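Putative exported protein (Peptoclostridium difficile, PDB 5TTA) is of unknown function, and is probably exported from the cell, carrying a domain of the uncharacterised DUF5780 family. Local coordinates at residues E227-L230 / K231-G235; L189-D192 / K193-Q196. All blocks are in the same frame, centred on the assembly; numbering follows the deposited sequence.

Contact 1 (E227-L230 / K231-G235)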
loop_
_atom_site.group_PDB
_atom_site.type_symbol
_atom_site.label_atom_id
_atom_site.label_comp_id
_atom_site.label_asym_id
_atom_site.label_seq_id
_atom_site.Cartn_x
_atom_site.Cartn_y
_atom_site.Cartn_z
ATOM N N GLU A 227 9.342 -9.891 -30.040
ATOM C CA GLU A 227 8.321 -9.548 -31.028
ATOM C C GLU A 227 8.266 -10.598 -32.128
ATOM O O GLU A 227 7.176 -10.991 -32.562
ATOM C CB GLU A 227 8.563 -8.152 -31.609
ATOM C CG GLU A 227 8.112 -7.017 -30.698
ATOM C CD GLU A 227 6.667 -7.163 -30.211
ATOM O OE1 GLU A 227 6.398 -6.846 -29.029
ATOM O OE2 GLU A 227 5.797 -7.591 -31.005
ATOM N N ASN A 228 9.435 -11.089 -32.555
ATOM C CA ASN A 228 9.503 -12.141 -33.568
ATOM C C ASN A 228 8.820 -13.408 -33.086
ATOM O O ASN A 228 8.103 -14.070 -33.850
ATOM C CB ASN A 228 10.962 -12.468 -33.927
ATOM C CG ASN A 228 11.674 -11.334 -34.626
ATOM O OD1 ASN A 228 11.049 -10.451 -35.217
ATOM N ND2 ASN A 228 13.004 -11.359 -34.572
ATOM N N TRP A 229 9.064 -13.779 -31.828
ATOM C CA TRP A 229 8.455 -14.985 -31.277
ATOM C C TRP A 229 6.931 -14.868 -31.305
ATOM O O TRP A 229 6.232 -15.764 -31.784
ATOM C CB TRP A 229 8.977 -15.204 -29.846
ATOM C CG TRP A 229 8.343 -16.329 -29.086
ATOM C CD1 TRP A 229 8.759 -17.631 -29.040
ATOM C CD2 TRP A 229 7.174 -16.253 -28.262
ATOM N NE1 TRP A 229 7.916 -18.368 -28.240
ATOM C CE2 TRP A 229 6.945 -17.545 -27.737
ATOM C CE3 TRP A 229 6.316 -15.205 -27.885
ATOM C CZ2 TRP A 229 5.881 -17.825 -26.858
ATOM C CZ3 TRP A 229 5.266 -15.477 -27.032
ATOM C CH2 TRP A 229 5.059 -16.787 -26.518
ATOM N N LEU A 230 6.407 -13.742 -30.827
ATOM C CA LEU A 230 4.967 -13.546 -30.816
ATOM C C LEU A 230 4.405 -13.612 -32.230
ATOM O O LEU A 230 3.383 -14.260 -32.473
ATOM C CB LEU A 230 4.638 -12.218 -30.144
ATOM C CG LEU A 230 3.167 -11.985 -29.815
ATOM C CD1 LEU A 230 2.714 -12.958 -28.715
ATOM C CD2 LEU A 230 2.932 -10.533 -29.380
ATOM N N LYS A 231 5.083 -12.978 -33.187
ATOM C CA LYS A 231 4.575 -12.985 -34.554
ATOM C C LYS A 231 4.627 -14.392 -35.160
ATOM O O LYS A 231 3.706 -14.795 -35.877
ATOM C CB LYS A 231 5.357 -11.975 -35.400
ATOM C CG LYS A 231 4.888 -11.851 -36.862
ATOM C CD LYS A 231 3.364 -11.716 -36.964
ATOM C CE LYS A 231 2.839 -10.446 -36.293
ATOM N NZ LYS A 231 1.386 -10.233 -36.558
ATOM N N SER A 232 5.675 -15.161 -34.859
ATOM C CA SER A 232 5.780 -16.507 -35.418
ATOM C C SER A 232 4.721 -17.459 -34.871
ATOM O O SER A 232 4.268 -18.360 -35.592
ATOM C CB SER A 232 7.164 -17.077 -35.136
ATOM O OG SER A 232 8.161 -16.310 -35.777
ATOM N N PHE A 233 4.327 -17.303 -33.614
ATOM C CA PHE A 233 3.508 -18.308 -32.952
ATOM C C PHE A 233 2.062 -17.897 -32.699
ATOM O O PHE A 233 1.187 -18.750 -32.776
ATOM C CB PHE A 233 4.141 -18.712 -31.606
ATOM C CG PHE A 233 5.386 -19.570 -31.732
ATOM C CD1 PHE A 233 6.622 -19.098 -31.302
ATOM C CD2 PHE A 233 5.310 -20.858 -32.250
ATOM C CE1 PHE A 233 7.779 -19.891 -31.398
ATOM C CE2 PHE A 233 6.456 -21.649 -32.353
ATOM C CZ PHE A 233 7.690 -21.163 -31.909
ATOM N N GLN A 234 1.770 -16.641 -32.343
ATOM C CA GLN A 234 0.449 -16.330 -31.785
ATOM C C GLN A 234 -0.628 -16.518 -32.844
ATOM O O GLN A 234 -0.558 -15.926 -33.931
ATOM C CB GLN A 234 0.387 -14.912 -31.219
ATOM C CG GLN A 234 -1.058 -14.496 -30.880
ATOM C CD GLN A 234 -1.163 -13.211 -30.081
ATOM O OE1 GLN A 234 -1.963 -13.108 -29.137
ATOM N NE2 GLN A 234 -0.392 -12.212 -30.473
ATOM N N GLY A 235 -1.609 -17.368 -32.532
ATOM C CA GLY A 235 -2.665 -17.715 -33.455
ATOM C C GLY A 235 -2.257 -18.541 -34.660
ATOM O O GLY A 235 -3.023 -18.620 -35.615
#
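Glu227 O takes the N-H of Lys231 at 3.0 Å, one of a run of i to i+4 bonds along the short helix 226-233, and Leu230 O closes the run by accepting Gln234 N at 2.9 Å as the chain leaves helical geometry. Side chains near the end of a helix can add to the backbone bonding, and Ser232 is an example. Ser232 OG, which lies beside its own backbone N (chi1 -63°), folds back and donates to Asn228 O at 3.0 Å. Ser232 N donates to the same oxygen from the opposite face of the carbonyl plane, so two donors from one residue grip it. One residue further on, Trp229 and Phe233 meet obliquely, their planes inclined at 57°. Phe233 CD1 rides over one face of the indole, toward its rim, 3.4 Å from Trp229 NE1, while CE1 comes equally near Trp229 CD1. The indole gets there by lying anti to its backbone N (chi1 174°). Gln234 runs alongside Leu230 in the same direction, placing NE2 3.6 Å from Leu230 CG; its OE1 is hydrogen-bonded to Ser131 OG. Together the two aromatic residues form the underside of an amphipathic helix whose other flank, with Asn228, Lys231 and Ser232, faces solvent. Tyr246 OH bonds to Trp229 NE1, and the paired rings lie on the antiparallel sheet, against Thr78, Leu80 and Tyr82 of strand 72-82 and Ile207 and Cys209 of strand 205-215.

Contact 2 (L189-D192 / K193-Q196); sequences LLFD and KWKQ
A type II beta turn from Phe191 to Trp194 lies between strand 183-189 and the short strand 194-195 and folds the chain back on itself locally; its closing bond runs from Trp194 N to Phe191 O at 3.1 Å. The N-H points well at the oxygen, although the donor is tilted from the carbonyl plane. A water gives Phe191 O a second donor at 2.7 Å and also donates to Trp194 O at 3.0 Å, bridging the two ends of the turn. Across its mouth the aromatic side chains of those end residues lie side by side and point the same way. Trp194 CE3 and CZ3 both stand 3.8 Å from Phe191 CD2, at the edge of the phenyl ring and near its plane; the ring planes are inclined at 43°, neither parallel nor perpendicular. The principle that a type II turn needs a positive phi at its third position is met here by Lys193, a non-glycine residue at phi 76°. Its side chain runs alongside that of Asp192 in the same direction, with its end leading away; Lys193 NZ and Asp192 OD2, of opposite charge, are 5.2 Å apart and not in contact. Asp192 holds CG anti to its N (chi1 -166°), which brings OD1 within 3.0 Å of Lys193 N, while OD2 of this buried carboxylate accepts the backbone N-H of Tyr92. Phe191 also meets Trp57 edge-to-face and, like Trp194, rests on Pro58 at the start of strand 58-66, with Ile122 of strand 121-123 touching both Phe191 and Asp192. Within the turn, the backbone of Lys193 bonds to Gly202, beside the small antiparallel pair 194-195 and 200-201.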
loop_
_atom_site.group_PDB
_atom_site.type_symbol
_atom_site.label_atom_id
_atom_site.label_comp_id
_atom_site.label_asym_id
_atom_site.label_seq_id
_atom_site.Cartn_x
_atom_site.Cartn_y
_atom_site.Cartn_z
ATOM N N LEU A 189 -3.719 -20.434 -11.900
ATOM C CA LEU A 189 -4.921 -21.236 -12.136
ATOM C C LEU A 189 -5.399 -21.071 -13.581
ATOM O O LEU A 189 -5.394 -19.963 -14.130
ATOM C CB LEU A 189 -6.028 -20.835 -11.135
ATOM C CG LEU A 189 -5.759 -21.335 -9.700
ATOM C CD1 LEU A 189 -6.770 -20.755 -8.660
ATOM C CD2 LEU A 189 -5.851 -22.848 -9.720
ATOM N N LEU A 190 -5.795 -22.189 -14.207
ATOM C CA LEU A 190 -6.175 -22.198 -15.643
ATOM C C LEU A 190 -7.443 -23.050 -15.818
ATOM O O LEU A 190 -7.405 -24.201 -16.260
ATOM C CB LEU A 190 -5.012 -22.690 -16.502
ATOM C CG LEU A 190 -5.156 -22.428 -18.010
ATOM C CD1 LEU A 190 -4.991 -20.935 -18.205
ATOM C CD2 LEU A 190 -4.097 -23.158 -18.774
ATOM N N PHE A 191 -8.587 -22.464 -15.420
ATOM C CA PHE A 191 -9.873 -23.150 -15.438
ATOM C C PHE A 191 -10.465 -23.304 -16.830
ATOM O O PHE A 191 -11.128 -24.308 -17.091
ATOM C CB PHE A 191 -10.867 -22.401 -14.548
ATOM C CG PHE A 191 -10.498 -22.420 -13.098
ATOM C CD1 PHE A 191 -10.168 -21.250 -12.443
ATOM C CD2 PHE A 191 -10.433 -23.629 -12.405
ATOM C CE1 PHE A 191 -9.828 -21.260 -11.088
ATOM C CE2 PHE A 191 -10.099 -23.662 -11.043
ATOM C CZ PHE A 191 -9.792 -22.477 -10.386
ATOM N N ASP A 192 -10.231 -22.359 -17.743
ATOM C CA ASP A 192 -10.849 -22.463 -19.070
ATOM C C ASP A 192 -10.401 -23.734 -19.792
ATOM O O ASP A 192 -9.210 -24.069 -19.808
ATOM C CB ASP A 192 -10.519 -21.225 -19.907
ATOM C CG ASP A 192 -11.400 -21.118 -21.157
ATOM O OD1 ASP A 192 -12.451 -21.792 -21.209
ATOM O OD2 ASP A 192 -11.043 -20.366 -22.088
ATOM N N LYS A 193 -11.377 -24.457 -20.372
ATOM C CA LYS A 193 -11.238 -25.704 -21.162
ATOM C C LYS A 193 -10.986 -26.918 -20.275
ATOM O O LYS A 193 -10.694 -27.991 -20.798
ATOM C CB LYS A 193 -10.121 -25.648 -22.219
ATOM C CG LYS A 193 -10.150 -24.399 -23.125
ATOM C CD LYS A 193 -11.295 -24.428 -24.109
ATOM C CE LYS A 193 -11.110 -23.353 -25.184
ATOM N NZ LYS A 193 -12.225 -23.383 -26.152
ATOM N N TRP A 194 -11.110 -26.792 -18.960
ATOM C CA TRP A 194 -10.983 -27.919 -18.050
ATOM C C TRP A 194 -12.372 -28.471 -17.725
ATOM O O TRP A 194 -13.325 -27.712 -17.528
ATOM C CB TRP A 194 -10.254 -27.457 -16.788
ATOM C CG TRP A 194 -10.144 -28.404 -15.631
ATOM C CD1 TRP A 194 -9.531 -29.618 -15.594
ATOM C CD2 TRP A 194 -10.646 -28.159 -14.305
ATOM N NE1 TRP A 194 -9.623 -30.159 -14.309
ATOM C CE2 TRP A 194 -10.309 -29.280 -13.510
ATOM C CE3 TRP A 194 -11.351 -27.107 -13.727
ATOM C CZ2 TRP A 194 -10.655 -29.371 -12.155
ATOM C CZ3 TRP A 194 -11.677 -27.187 -12.364
ATOM C CH2 TRP A 194 -11.324 -28.310 -11.603
ATOM N N LYS A 195 -12.493 -29.788 -17.711
ATOM C CA LYS A 195 -13.704 -30.450 -17.234
ATOM C C LYS A 195 -13.351 -31.203 -15.954
ATOM O O LYS A 195 -12.641 -32.210 -15.990
ATOM C CB LYS A 195 -14.295 -31.388 -18.283
ATOM C CG LYS A 195 -15.643 -31.947 -17.843
ATOM C CD LYS A 195 -16.268 -32.850 -18.893
ATOM C CE LYS A 195 -16.915 -32.031 -19.994
ATOM N NZ LYS A 195 -17.939 -31.102 -19.435
ATOM N N GLN A 196 -13.859 -30.713 -14.830
ATOM C CA GLN A 196 -13.459 -31.261 -13.537
ATOM C C GLN A 196 -13.891 -32.717 -13.390
ATOM O O GLN A 196 -13.134 -33.546 -12.867
ATOM C CB GLN A 196 -14.038 -30.403 -12.411
ATOM C CG GLN A 196 -13.702 -30.927 -10.996
ATOM C CD GLN A 196 -14.117 -29.967 -9.903
ATOM O OE1 GLN A 196 -15.222 -29.409 -9.935
ATOM N NE2 GLN A 196 -13.239 -29.766 -8.925
HETATM O O HOH W 1 -13.691 -24.969 -16.481
#

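How the contacts relate
Read from the N terminus, the chain reaches contact 2 first: residues 189-196 turn it sharply after strand 183-189 and lead into the two-stranded sheet of 194-195 and 200-201. It then runs through strands 205-215 and 220-222 before helix 226-233 and its end form contact 1. Contact 2 closes a tight turn, whereas contact 1 is a run of i to i+4 contacts ending helix 226-233; they follow in series without nesting or crossing. Their centres are 25 Å apart and their nearest atoms about 13 Å, so neither touches the other. Contact 2 joins its turn to strands 58-66 and 121-123, whereas contact 1 sets the helix on strands 72-82 and 205-215; both belong to the DUF5780 domain.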